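PDB 2OO3: protein involved in catabolism of external DNA from Legionella pneumophila subsp. pneumophila, which probably transfers a methyl group from S-adenosyl-L-methionine to N6 of an adenine in 23S ribosomal RNA, as an RlmJ-family methyltransferase. Local coordinates for residues 68-73 and 86-91; 184-189 and 214-219. All blocks are in the same frame, centred on the assembly; numbering follows the deposited sequence.

Contact 1 (68-73 and 86-91); sequences PVWLDR and VIKQIN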
loop_
_atom_site.group_PDB
_atom_site.type_symbol
_atom_site.label_atom_id
_atom_site.label_comp_id
_atom_site.label_asym_id
_atom_site.label_seq_id
_atom_site.Cartn_x
_atom_site.Cartn_y
_atom_site.Cartn_z
ATOM N N PRO A 68 -2.074 -5.870 17.720
ATOM C CA PRO A 68 -3.004 -5.093 18.588
ATOM C C PRO A 68 -4.313 -4.709 17.885
ATOM O O PRO A 68 -5.377 -4.637 18.516
ATOM C CB PRO A 68 -2.206 -3.812 18.921
ATOM C CG PRO A 68 -0.747 -4.179 18.664
ATOM C CD PRO A 68 -0.783 -5.180 17.530
ATOM N N VAL A 69 -4.226 -4.483 16.579
ATOM C CA VAL A 69 -5.370 -4.065 15.784
ATOM C C VAL A 69 -6.298 -5.272 15.660
ATOM O O VAL A 69 -7.532 -5.158 15.889
ATOM C CB VAL A 69 -4.908 -3.496 14.380
ATOM C CG1 VAL A 69 -6.085 -3.256 13.463
ATOM C CG2 VAL A 69 -4.149 -2.192 14.553
ATOM N N TRP A 70 -5.706 -6.421 15.331
ATOM C CA TRP A 70 -6.435 -7.665 15.176
ATOM C C TRP A 70 -7.104 -8.115 16.473
ATOM O O TRP A 70 -8.279 -8.489 16.474
ATOM C CB TRP A 70 -5.502 -8.782 14.712
ATOM C CG TRP A 70 -6.129 -10.190 14.686
ATOM C CD1 TRP A 70 -5.848 -11.230 15.547
ATOM C CD2 TRP A 70 -7.101 -10.707 13.741
ATOM N NE1 TRP A 70 -6.589 -12.341 15.203
ATOM C CE2 TRP A 70 -7.364 -12.051 14.106
ATOM C CE3 TRP A 70 -7.779 -10.156 12.632
ATOM C CZ2 TRP A 70 -8.250 -12.874 13.383
ATOM C CZ3 TRP A 70 -8.680 -10.969 11.918
ATOM C CH2 TRP A 70 -8.904 -12.317 12.307
ATOM N N LEU A 71 -6.348 -8.092 17.561
ATOM C CA LEU A 71 -6.896 -8.492 18.851
ATOM C C LEU A 71 -8.104 -7.644 19.244
ATOM O O LEU A 71 -9.047 -8.163 19.848
ATOM C CB LEU A 71 -5.816 -8.423 19.938
ATOM C CG LEU A 71 -4.765 -9.531 19.824
ATOM C CD1 LEU A 71 -3.690 -9.363 20.861
ATOM C CD2 LEU A 71 -5.384 -10.917 19.920
ATOM N N ASP A 72 -8.074 -6.356 18.903
ATOM C CA ASP A 72 -9.167 -5.438 19.238
ATOM C C ASP A 72 -10.167 -5.226 18.115
ATOM O O ASP A 72 -10.867 -4.205 18.098
ATOM C CB ASP A 72 -8.617 -4.073 19.653
ATOM C CG ASP A 72 -9.542 -3.339 20.609
ATOM O OD1 ASP A 72 -10.260 -4.026 21.372
ATOM O OD2 ASP A 72 -9.546 -2.089 20.598
ATOM N N ARG A 73 -10.258 -6.182 17.193
ATOM C CA ARG A 73 -10.978 -5.952 15.943
ATOM C C ARG A 73 -12.474 -5.604 16.118
ATOM O O ARG A 73 -13.047 -4.884 15.289
ATOM C CB ARG A 73 -10.796 -7.127 14.979
ATOM C CG ARG A 73 -11.374 -8.436 15.437
ATOM C CD ARG A 73 -10.823 -9.585 14.591
ATOM N NE ARG A 73 -11.254 -10.898 15.067
ATOM C CZ ARG A 73 -10.654 -11.603 16.022
ATOM N NH1 ARG A 73 -9.588 -11.128 16.654
ATOM N NH2 ARG A 73 -11.132 -12.796 16.364
ATOM N N VAL A 86 -10.294 -9.653 5.228
ATOM C CA VAL A 86 -9.267 -10.419 4.494
ATOM C C VAL A 86 -8.322 -11.189 5.447
ATOM O O VAL A 86 -7.929 -12.350 5.177
ATOM C CB VAL A 86 -8.467 -9.509 3.517
ATOM C CG1 VAL A 86 -7.340 -10.270 2.833
ATOM C CG2 VAL A 86 -9.390 -8.921 2.478
ATOM N N ILE A 87 -7.938 -10.543 6.544
ATOM C CA ILE A 87 -7.080 -11.177 7.541
ATOM C C ILE A 87 -7.828 -12.354 8.200
ATOM O O ILE A 87 -7.238 -13.411 8.481
ATOM C CB ILE A 87 -6.614 -10.150 8.583
ATOM C CG1 ILE A 87 -5.698 -9.117 7.901
ATOM C CG2 ILE A 87 -5.810 -10.800 9.741
ATOM C CD1 ILE A 87 -5.736 -7.883 8.578
ATOM N N LYS A 88 -9.118 -12.155 8.440
ATOM C CA LYS A 88 -9.978 -13.242 8.945
ATOM C C LYS A 88 -9.971 -14.416 7.959
ATOM O O LYS A 88 -9.822 -15.569 8.369
ATOM C CB LYS A 88 -11.408 -12.722 9.135
ATOM C CG LYS A 88 -12.313 -13.673 9.928
ATOM C CD LYS A 88 -13.650 -12.962 10.347
ATOM C CE LYS A 88 -13.451 -11.858 11.398
ATOM N NZ LYS A 88 -14.771 -11.122 11.690
ATOM N N GLN A 89 -10.116 -14.114 6.665
ATOM C CA GLN A 89 -10.269 -15.132 5.624
ATOM C C GLN A 89 -9.051 -15.996 5.506
ATOM O O GLN A 89 -9.165 -17.214 5.393
ATOM C CB GLN A 89 -10.461 -14.476 4.261
ATOM C CG GLN A 89 -10.751 -15.488 3.149
ATOM C CD GLN A 89 -10.410 -14.931 1.817
ATOM O OE1 GLN A 89 -9.268 -14.948 1.418
ATOM N NE2 GLN A 89 -11.403 -14.388 1.129
ATOM N N ILE A 90 -7.874 -15.364 5.479
ATOM C CA ILE A 90 -6.628 -16.120 5.251
ATOM C C ILE A 90 -6.282 -17.059 6.447
ATOM O O ILE A 90 -5.621 -18.096 6.274
ATOM C CB ILE A 90 -5.438 -15.154 4.861
ATOM C CG1 ILE A 90 -4.250 -15.917 4.229
ATOM C CG2 ILE A 90 -4.968 -14.361 6.044
ATOM C CD1 ILE A 90 -3.229 -14.954 3.539
ATOM N N ASN A 91 -6.727 -16.690 7.645
ATOM C CA ASN A 91 -6.379 -17.407 8.851
ATOM C C ASN A 91 -7.425 -18.448 9.218
ATOM O O ASN A 91 -8.623 -18.152 9.126
ATOM C CB ASN A 91 -6.230 -16.424 10.006
ATOM C CG ASN A 91 -4.896 -15.774 10.002
ATOM O OD1 ASN A 91 -3.913 -16.441 10.269
ATOM N ND2 ASN A 91 -4.831 -14.481 9.646
#
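In the helical insertion between strands 48-50 and 98-100, two short helices, 66-71 and 81-90, meet near their C-terminal ends where the indole of Trp70 reaches across to Ile87 and Lys88. The six-membered part of the ring does the touching: CE3 of Trp70 lies 3.6 Å from CG2 of Ile87, and CH2 of Trp70 is 3.6 Å from CA of Lys88. Both approaches are oblique to the ring. Trp70 extends its ring because CG stands anti to the backbone N (chi1 173°), which spans a gap of 8.4 Å between CA of Trp70 and CA of Ile87.

The pairing belongs to the helical insertion beside the probable Rossmann-like core, and the side chain of Ile87 lies about 7 Å from that of His20, a predicted S-adenosyl-L-methionine ligand. At the pyrrole end, NE1 of Trp70 donates to the carbonyl O of Ser94, which restrains the ring's rotation. NH1 of Arg73 lies over the rim of the indole, 3.5 Å above its plane, with CZ2 of Trp70 over the centre of the guanidinium, and donates to O of Trp70 at 3.0 Å (N-H...O 163°). ND2 of Asn91 donates to O of Ile87 at 2.9 Å in the last turn of helix 81-90 and also to O of Tyr98, while OD1 accepts from N of Ser97, joining the helix end to the start of strand 98-100.

Contact 2 (184-189 and 214-219); sequences NAYSKF and REISSK. With SO4 (sulfate ion), chain C.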
loop_
_atom_site.group_PDB
_atom_site.type_symbol
_atom_site.label_atom_id
_atom_site.label_comp_id
_atom_site.label_asym_id
_atom_site.label_seq_id
_atom_site.Cartn_x
_atom_site.Cartn_y
_atom_site.Cartn_z
ATOM N N ASN A 184 7.194 9.755 -15.155
ATOM C CA ASN A 184 7.117 9.317 -16.556
ATOM C C ASN A 184 5.762 8.672 -16.839
ATOM O O ASN A 184 5.131 8.973 -17.853
ATOM C CB ASN A 184 8.215 8.300 -16.890
ATOM C CG ASN A 184 8.015 7.654 -18.262
ATOM O OD1 ASN A 184 7.762 6.430 -18.378
ATOM N ND2 ASN A 184 8.093 8.482 -19.314
ATOM N N ALA A 185 5.347 7.793 -15.916
ATOM C CA ALA A 185 4.080 7.082 -15.988
ATOM C C ALA A 185 2.935 8.089 -16.031
ATOM O O ALA A 185 2.065 7.990 -16.874
ATOM C CB ALA A 185 3.940 6.153 -14.780
ATOM N N TYR A 186 2.959 9.063 -15.121
ATOM C CA TYR A 186 1.924 10.076 -15.030
ATOM C C TYR A 186 1.810 10.866 -16.341
ATOM O O TYR A 186 0.691 11.195 -16.767
ATOM C CB TYR A 186 2.209 11.022 -13.857
ATOM C CG TYR A 186 1.152 12.077 -13.662
ATOM C CD1 TYR A 186 0.004 11.825 -12.897
ATOM C CD2 TYR A 186 1.289 13.334 -14.256
ATOM C CE1 TYR A 186 -0.956 12.795 -12.737
ATOM C CE2 TYR A 186 0.352 14.302 -14.081
ATOM C CZ TYR A 186 -0.766 14.028 -13.330
ATOM O OH TYR A 186 -1.709 15.003 -13.195
ATOM N N SER A 187 2.949 11.164 -16.988
ATOM C CA SER A 187 2.900 11.920 -18.258
ATOM C C SER A 187 2.076 11.196 -19.339
ATOM O O SER A 187 1.439 11.847 -20.154
ATOM C CB SER A 187 4.301 12.264 -18.788
ATOM O OG SER A 187 4.985 11.110 -19.247
ATOM N N LYS A 188 2.083 9.860 -19.307
ATOM C CA LYS A 188 1.379 9.004 -20.283
ATOM C C LYS A 188 -0.038 8.642 -19.832
ATOM O O LYS A 188 -0.881 8.303 -20.646
ATOM C CB LYS A 188 2.132 7.677 -20.464
ATOM C CG LYS A 188 3.507 7.778 -21.099
ATOM C CD LYS A 188 4.207 6.430 -20.975
ATOM C CE LYS A 188 4.836 6.055 -22.304
ATOM N NZ LYS A 188 4.884 4.582 -22.460
ATOM N N PHE A 189 -0.287 8.700 -18.526
ATOM C CA PHE A 189 -1.577 8.291 -17.998
ATOM C C PHE A 189 -1.895 9.157 -16.783
ATOM O O PHE A 189 -1.779 8.722 -15.645
ATOM C CB PHE A 189 -1.509 6.800 -17.641
ATOM C CG PHE A 189 -2.819 6.213 -17.219
ATOM C CD1 PHE A 189 -3.995 6.526 -17.900
ATOM C CD2 PHE A 189 -2.878 5.331 -16.135
ATOM C CE1 PHE A 189 -5.218 5.967 -17.518
ATOM C CE2 PHE A 189 -4.092 4.762 -15.747
ATOM C CZ PHE A 189 -5.253 5.081 -16.436
ATOM N N ARG A 214 6.132 15.956 -5.249
ATOM C CA ARG A 214 5.313 17.169 -5.287
ATOM C C ARG A 214 5.288 17.801 -6.670
ATOM O O ARG A 214 4.258 18.304 -7.091
ATOM C CB ARG A 214 5.751 18.159 -4.212
ATOM C CG ARG A 214 4.663 19.096 -3.762
ATOM C CD ARG A 214 4.740 19.412 -2.230
ATOM N NE ARG A 214 6.110 19.545 -1.750
ATOM C CZ ARG A 214 6.661 18.819 -0.771
ATOM N NH1 ARG A 214 5.942 17.916 -0.096
ATOM N NH2 ARG A 214 7.940 19.032 -0.435
ATOM N N GLU A 215 6.388 17.710 -7.403
ATOM C CA GLU A 215 6.466 18.272 -8.758
ATOM C C GLU A 215 5.563 17.615 -9.820
ATOM O O GLU A 215 5.255 18.236 -10.846
ATOM C CB GLU A 215 7.927 18.278 -9.220
ATOM C CG GLU A 215 8.811 19.186 -8.327
ATOM C CD GLU A 215 10.305 19.038 -8.597
ATOM O OE1 GLU A 215 10.695 18.258 -9.508
ATOM O OE2 GLU A 215 11.099 19.691 -7.883
ATOM N N ILE A 216 5.144 16.371 -9.580
ATOM C CA ILE A 216 4.415 15.592 -10.582
ATOM C C ILE A 216 2.989 16.122 -10.798
ATOM O O ILE A 216 2.536 16.303 -11.941
ATOM C CB ILE A 216 4.407 14.104 -10.205
ATOM C CG1 ILE A 216 5.855 13.588 -10.143
ATOM C CG2 ILE A 216 3.553 13.274 -11.209
ATOM C CD1 ILE A 216 5.983 12.146 -9.625
ATOM N N SER A 217 2.304 16.398 -9.694
ATOM C CA SER A 217 0.916 16.786 -9.711
ATOM C C SER A 217 0.523 17.411 -8.391
ATOM O O SER A 217 1.000 17.020 -7.324
ATOM C CB SER A 217 0.021 15.561 -10.002
ATOM O OG SER A 217 -1.339 15.935 -9.959
ATOM N N SER A 218 -0.350 18.397 -8.482
ATOM C CA SER A 218 -0.918 19.060 -7.328
ATOM C C SER A 218 -2.231 18.410 -6.896
ATOM O O SER A 218 -2.830 18.802 -5.871
ATOM C CB SER A 218 -1.216 20.503 -7.704
ATOM O OG SER A 218 -2.004 20.475 -8.878
ATOM N N LYS A 219 -2.714 17.431 -7.655
ATOM C CA LYS A 219 -3.937 16.738 -7.210
ATOM C C LYS A 219 -3.442 15.542 -6.407
ATOM O O LYS A 219 -3.411 14.397 -6.911
ATOM C CB LYS A 219 -4.795 16.247 -8.380
ATOM C CG LYS A 219 -5.424 17.349 -9.242
ATOM C CD LYS A 219 -6.422 16.717 -10.228
ATOM C CE LYS A 219 -6.239 17.247 -11.626
ATOM N NZ LYS A 219 -5.086 16.612 -12.329
HETATM S S SO4 C . -1.925 18.940 -12.071
HETATM O O1 SO4 C . -2.609 17.850 -11.385
HETATM O O2 SO4 C . -1.112 18.374 -13.147
HETATM O O3 SO4 C . -2.935 19.837 -12.631
HETATM O O4 SO4 C . -1.042 19.670 -11.169
HETATM O O HOH W 1 -3.402 14.759 -11.469
#
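A chi1 of -178° swings the Tyr186 ring away from its backbone N, projecting it from the end of helix 174-188 toward the segment 214-219, while CG2 of Ile216, also opposite the backbone N, is brought beside the base of that ring. CG2 of Ile216 sits 3.6 Å from CG of Tyr186 and makes an off-centre CH-pi contact, 30° from the ring normal. Ile243, on strand 237-243, touches both side chains and so places the pair against the central sheet.

Farther out, the phenol reaches the turn that follows helix 203-216: CZ of Tyr186 is 3.7 Å from CB of Ser217, and OH of Tyr186 is 3.4 Å from OG of Ser217. There OG of Ser217 accepts from N of Lys219 at 3.1 Å, an ST turn, and donates to O1 of a sulfate at 2.7 Å. The same sulfate oxygen receives NZ of Lys219 at 2.9 Å, a position reached through bends at chi3 and chi4. N of Ser218 donates to O4 of the sulfate at 3.1 Å with an N-H...O angle of 169°. A water links OG of Ser217, NZ of Lys219 and O1 of the sulfate, lying in the plane of the tyrosine ring at its hydroxyl edge. Lys278 adds a second ammonium to the anion. The sulfate probably comes from the crystallisation liquor, so the cluster is consistent with a surface that can hold anions, not a demonstrated ligand site.

How the contacts relate
Both segments of contact 1 come earlier in the chain than those of contact 2, and the two contacts lie on opposite sides of its centre: their centres are 35 Å apart and their nearest atoms about 23 Å, without touching. All four segments belong to the RlmJ family fold, yet no helix is common to both contacts. Contact 1 joins helices 66-71 and 81-90, which precede most of the eight-stranded mixed sheet in sequence. Contact 2 joins helices 174-188 and 203-216, which flank strand 193-200 in sequence and precede the antiparallel part of that sheet. The first therefore belongs to the helical insertion nearer the predicted cofactor ligands, whereas the second lies away from the predicted sites.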